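2-oxo-1,2-dihydroquinoline 8-monooxygenase, oxygenase component (Pseudomonas putida, PDB 1Z02) probably acts as the terminal monooxygenase that hydroxylates 2-oxo-1,2-dihydroquinoline at carbon 8, using a Rieske [2Fe-2S] cluster and a mononuclear iron. Local coordinates at residues I16-N22 with D383-V388. Sequence-based numbering, arbitrary orientation.
Sequences ISDARAN and DDEQLV
Segment 16-22, where the modelled chain begins, folds as a type I beta turn over S17-R20, with D18 and A19 at phi/psi of -73/-7° and -87/-6°. The turn closes through a weak bond from R20 N to S17 O (3.3 Å) and an ST turn, A19 N to S17 OG (3.0 Å). Segment 383-388 takes in the last two residues of helix 380-384, D383 and D384, then an extended run from E385 (-58/147°). CA atoms approach at R20-Q386 (5.3 Å) and A21-V388 (4.9 Å).

Three groups of donors tie the segments together. A21 N gives a nearly linear hydrogen bond to L387 O (2.7 Å, 170°). S17 N donates to Q386 OE1 (3.0 Å, 171°), so a glutamine side chain serves a backbone amide. R20, with chi1 p and chi2 and chi3 both t, extends its guanidinium to the helix end: NH1 bonds D383 O (2.9 Å, 147°), a carbonyl of the last helical residues, and, weakly, E385 O (2.9 Å, 129°), just past the helix where the chain leaves helical phi/psi; both acceptors lie near the guanidinium plane. A water links R20 NH2 (2.9 Å) to D383 O (2.8 Å). Apolar contact is slight, A21 CB lying 4.3 Å from L387 CB.

S17 OG is also hydrogen-bonded to T133 OG1 of the second subunit, which supplies L85 against Q386. E385 OE1 is hydrogen-bonded to the Y376 hydroxyl; E385 OE2 forms a salt bridge with R398, and D383 OD2 one with K34. The contact joins the N-terminal loop, just before helix 24-27, to the end of helix 380-384 and the extended run after it at a subunit interface, with L387 packed on helix 392-404 and D384 and E385 against F375 of helix 363-376.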
ATOM      1  N   ILE A  16      13.042  -3.522  29.757  1.00 21.19           N
ATOM      2  CA  ILE A  16      13.788  -4.766  29.414  1.00 22.64           C
ATOM      3  C   ILE A  16      14.544  -5.284  30.634  1.00 22.95           C
ATOM      4  O   ILE A  16      15.363  -4.579  31.221  1.00 23.55           O
ATOM      5  CB  ILE A  16      14.758  -4.504  28.242  1.00 23.63           C
ATOM      6  CG1 ILE A  16      13.950  -4.026  27.038  1.00 24.56           C
ATOM      7  CG2 ILE A  16      15.538  -5.768  27.894  1.00 23.49           C
ATOM      8  CD1 ILE A  16      14.768  -3.764  25.812  1.00 28.11           C
ATOM      9  N   SER A  17      14.259  -6.527  31.005  1.00 22.37           N
ATOM     10  CA  SER A  17      14.867  -7.154  32.174  1.00 22.89           C
ATOM     11  C   SER A  17      16.208  -7.845  31.919  1.00 21.59           C
ATOM     12  O   SER A  17      16.414  -8.474  30.878  1.00 22.15           O
ATOM     13  CB  SER A  17      13.876  -8.158  32.783  1.00 23.51           C
ATOM     14  OG  SER A  17      14.509  -8.995  33.736  1.00 19.84           O
ATOM     15  N   ASP A  18      17.108  -7.731  32.892  1.00 21.12           N
ATOM     16  CA  ASP A  18      18.431  -8.342  32.819  1.00 22.27           C
ATOM     17  C   ASP A  18      18.340  -9.849  32.992  1.00 21.22           C
ATOM     18  O   ASP A  18      19.330 -10.564  32.842  1.00 20.04           O
ATOM     19  CB  ASP A  18      19.328  -7.777  33.920  1.00 29.12           C
ATOM     20  CG  ASP A  18      19.695  -6.327  33.686  1.00 33.40           C
ATOM     21  OD1 ASP A  18      20.788  -6.061  33.160  1.00 38.39           O
ATOM     22  OD2 ASP A  18      18.890  -5.441  34.016  1.00 39.67           O
ATOM     23  N   ALA A  19      17.145 -10.332  33.315  1.00 19.68           N
ATOM     24  CA  ALA A  19      16.932 -11.763  33.513  1.00 18.93           C
ATOM     25  C   ALA A  19      16.610 -12.522  32.220  1.00 19.19           C
ATOM     26  O   ALA A  19      16.513 -13.750  32.228  1.00 18.98           O
ATOM     27  CB  ALA A  19      15.829 -11.973  34.519  1.00 17.66           C
ATOM     28  N   ARG A  20      16.444 -11.798  31.114  1.00 19.16           N
ATOM     29  CA  ARG A  20      16.137 -12.442  29.842  1.00 18.09           C
ATOM     30  C   ARG A  20      17.317 -13.264  29.332  1.00 17.65           C
ATOM     31  O   ARG A  20      18.475 -12.963  29.627  1.00 19.81           O
ATOM     32  CB  ARG A  20      15.724 -11.399  28.793  1.00 15.99           C
ATOM     33  CG  ARG A  20      16.805 -10.415  28.388  1.00 16.09           C
ATOM     34  CD  ARG A  20      16.281  -9.476  27.313  1.00 14.06           C
ATOM     35  NE  ARG A  20      17.286  -8.513  26.871  1.00 14.53           N
ATOM     36  CZ  ARG A  20      17.134  -7.724  25.812  1.00 14.80           C
ATOM     37  NH1 ARG A  20      16.018  -7.789  25.096  1.00 12.80           N
ATOM     38  NH2 ARG A  20      18.105  -6.889  25.456  1.00 13.71           N
ATOM     39  N   ALA A  21      17.011 -14.301  28.566  1.00 16.29           N
ATOM     40  CA  ALA A  21      18.033 -15.180  28.019  1.00 16.21           C
ATOM     41  C   ALA A  21      18.874 -14.537  26.925  1.00 17.03           C
ATOM     42  O   ALA A  21      20.060 -14.849  26.799  1.00 15.79           O
ATOM     43  CB  ALA A  21      17.389 -16.459  27.499  1.00 14.27           C
ATOM     44  N   ASN A  22      18.271 -13.650  26.134  1.00 15.29           N
ATOM     45  CA  ASN A  22      19.002 -12.996  25.057  1.00 15.13           C
ATOM     46  C   ASN A  22      19.744 -11.739  25.497  1.00 14.73           C
ATOM     47  O   ASN A  22      19.347 -10.620  25.173  1.00 13.92           O
ATOM     48  CB  ASN A  22      18.074 -12.665  23.870  1.00 16.18           C
ATOM     49  CG  ASN A  22      16.917 -11.751  24.243  1.00 15.74           C
ATOM     50  OD1 ASN A  22      16.462 -10.953  23.420  1.00 16.34           O
ATOM     51  ND2 ASN A  22      16.421 -11.874  25.468  1.00 11.94           N
ATOM     52  N   ASP A 383      15.858  -6.977  18.924  1.00  8.02           N
ATOM     53  CA  ASP A 383      16.649  -6.429  20.015  1.00 10.02           C
ATOM     54  C   ASP A 383      15.887  -6.437  21.329  1.00 10.80           C
ATOM     55  O   ASP A 383      16.456  -6.763  22.370  1.00 11.77           O
ATOM     56  CB  ASP A 383      17.051  -4.977  19.747  1.00 11.77           C
ATOM     57  CG  ASP A 383      18.049  -4.830  18.631  1.00 13.80           C
ATOM     58  OD1 ASP A 383      18.359  -3.673  18.302  1.00 13.56           O
ATOM     59  OD2 ASP A 383      18.524  -5.841  18.080  1.00 13.66           O
ATOM     60  N   ASP A 384      14.606  -6.072  21.275  1.00 10.08           N
ATOM     61  CA  ASP A 384      13.769  -5.971  22.476  1.00  9.65           C
ATOM     62  C   ASP A 384      12.989  -7.203  22.934  1.00 10.10           C
ATOM     63  O   ASP A 384      12.376  -7.186  24.007  1.00 10.35           O
ATOM     64  CB  ASP A 384      12.797  -4.798  22.328  1.00 10.09           C
ATOM     65  CG  ASP A 384      13.507  -3.456  22.275  1.00 11.86           C
ATOM     66  OD1 ASP A 384      12.829  -2.421  22.090  1.00 14.08           O
ATOM     67  OD2 ASP A 384      14.748  -3.438  22.420  1.00 13.67           O
ATOM     68  N   GLU A 385      12.982  -8.262  22.135  1.00  9.38           N
ATOM     69  CA  GLU A 385      12.283  -9.473  22.545  1.00  9.73           C
ATOM     70  C   GLU A 385      12.916  -9.909  23.875  1.00 11.23           C
ATOM     71  O   GLU A 385      14.112  -9.688  24.104  1.00 10.55           O
ATOM     72  CB  GLU A 385      12.475 -10.563  21.489  1.00 11.30           C
ATOM     73  CG  GLU A 385      13.912 -11.057  21.375  1.00  9.01           C
ATOM     74  CD  GLU A 385      14.120 -12.022  20.222  1.00 10.79           C
ATOM     75  OE1 GLU A 385      13.121 -12.598  19.718  1.00  8.43           O
ATOM     76  OE2 GLU A 385      15.295 -12.209  19.823  1.00  8.70           O
ATOM     77  N   GLN A 386      12.128 -10.501  24.768  1.00 10.51           N
ATOM     78  CA  GLN A 386      12.686 -10.965  26.040  1.00 10.40           C
ATOM     79  C   GLN A 386      12.543 -12.476  26.119  1.00  9.15           C
ATOM     80  O   GLN A 386      11.552 -12.994  26.621  1.00  8.66           O
ATOM     81  CB  GLN A 386      11.989 -10.274  27.218  1.00 11.04           C
ATOM     82  CG  GLN A 386      12.216  -8.766  27.192  1.00 12.57           C
ATOM     83  CD  GLN A 386      11.843  -8.066  28.479  1.00 14.26           C
ATOM     84  OE1 GLN A 386      12.358  -8.383  29.548  1.00 14.63           O
ATOM     85  NE2 GLN A 386      10.956  -7.094  28.379  1.00 14.40           N
ATOM     86  N   LEU A 387      13.547 -13.172  25.595  1.00  9.01           N
ATOM     87  CA  LEU A 387      13.548 -14.630  25.568  1.00  9.24           C
ATOM     88  C   LEU A 387      13.831 -15.229  26.936  1.00  9.34           C
ATOM     89  O   LEU A 387      14.405 -14.573  27.808  1.00 10.08           O
ATOM     90  CB  LEU A 387      14.571 -15.131  24.542  1.00  8.88           C
ATOM     91  CG  LEU A 387      14.406 -14.531  23.134  1.00 10.05           C
ATOM     92  CD1 LEU A 387      15.433 -15.148  22.175  1.00 11.65           C
ATOM     93  CD2 LEU A 387      12.987 -14.753  22.641  1.00 11.94           C
ATOM     94  N   VAL A 388      13.435 -16.488  27.115  1.00  9.77           N
ATOM     95  CA  VAL A 388      13.625 -17.171  28.388  1.00 10.73           C
ATOM     96  C   VAL A 388      14.314 -18.523  28.233  1.00 11.56           C
ATOM     97  O   VAL A 388      14.769 -18.877  27.147  1.00 10.93           O
ATOM     98  CB  VAL A 388      12.277 -17.368  29.097  1.00  9.55           C
ATOM     99  CG1 VAL A 388      11.720 -16.023  29.537  1.00  8.47           C
ATOM    100  CG2 VAL A 388      11.299 -18.044  28.154  1.00 11.19           C
TER
HETATM  101  O   HOH W   1      17.759  -4.606  23.643  1.00 34.01           O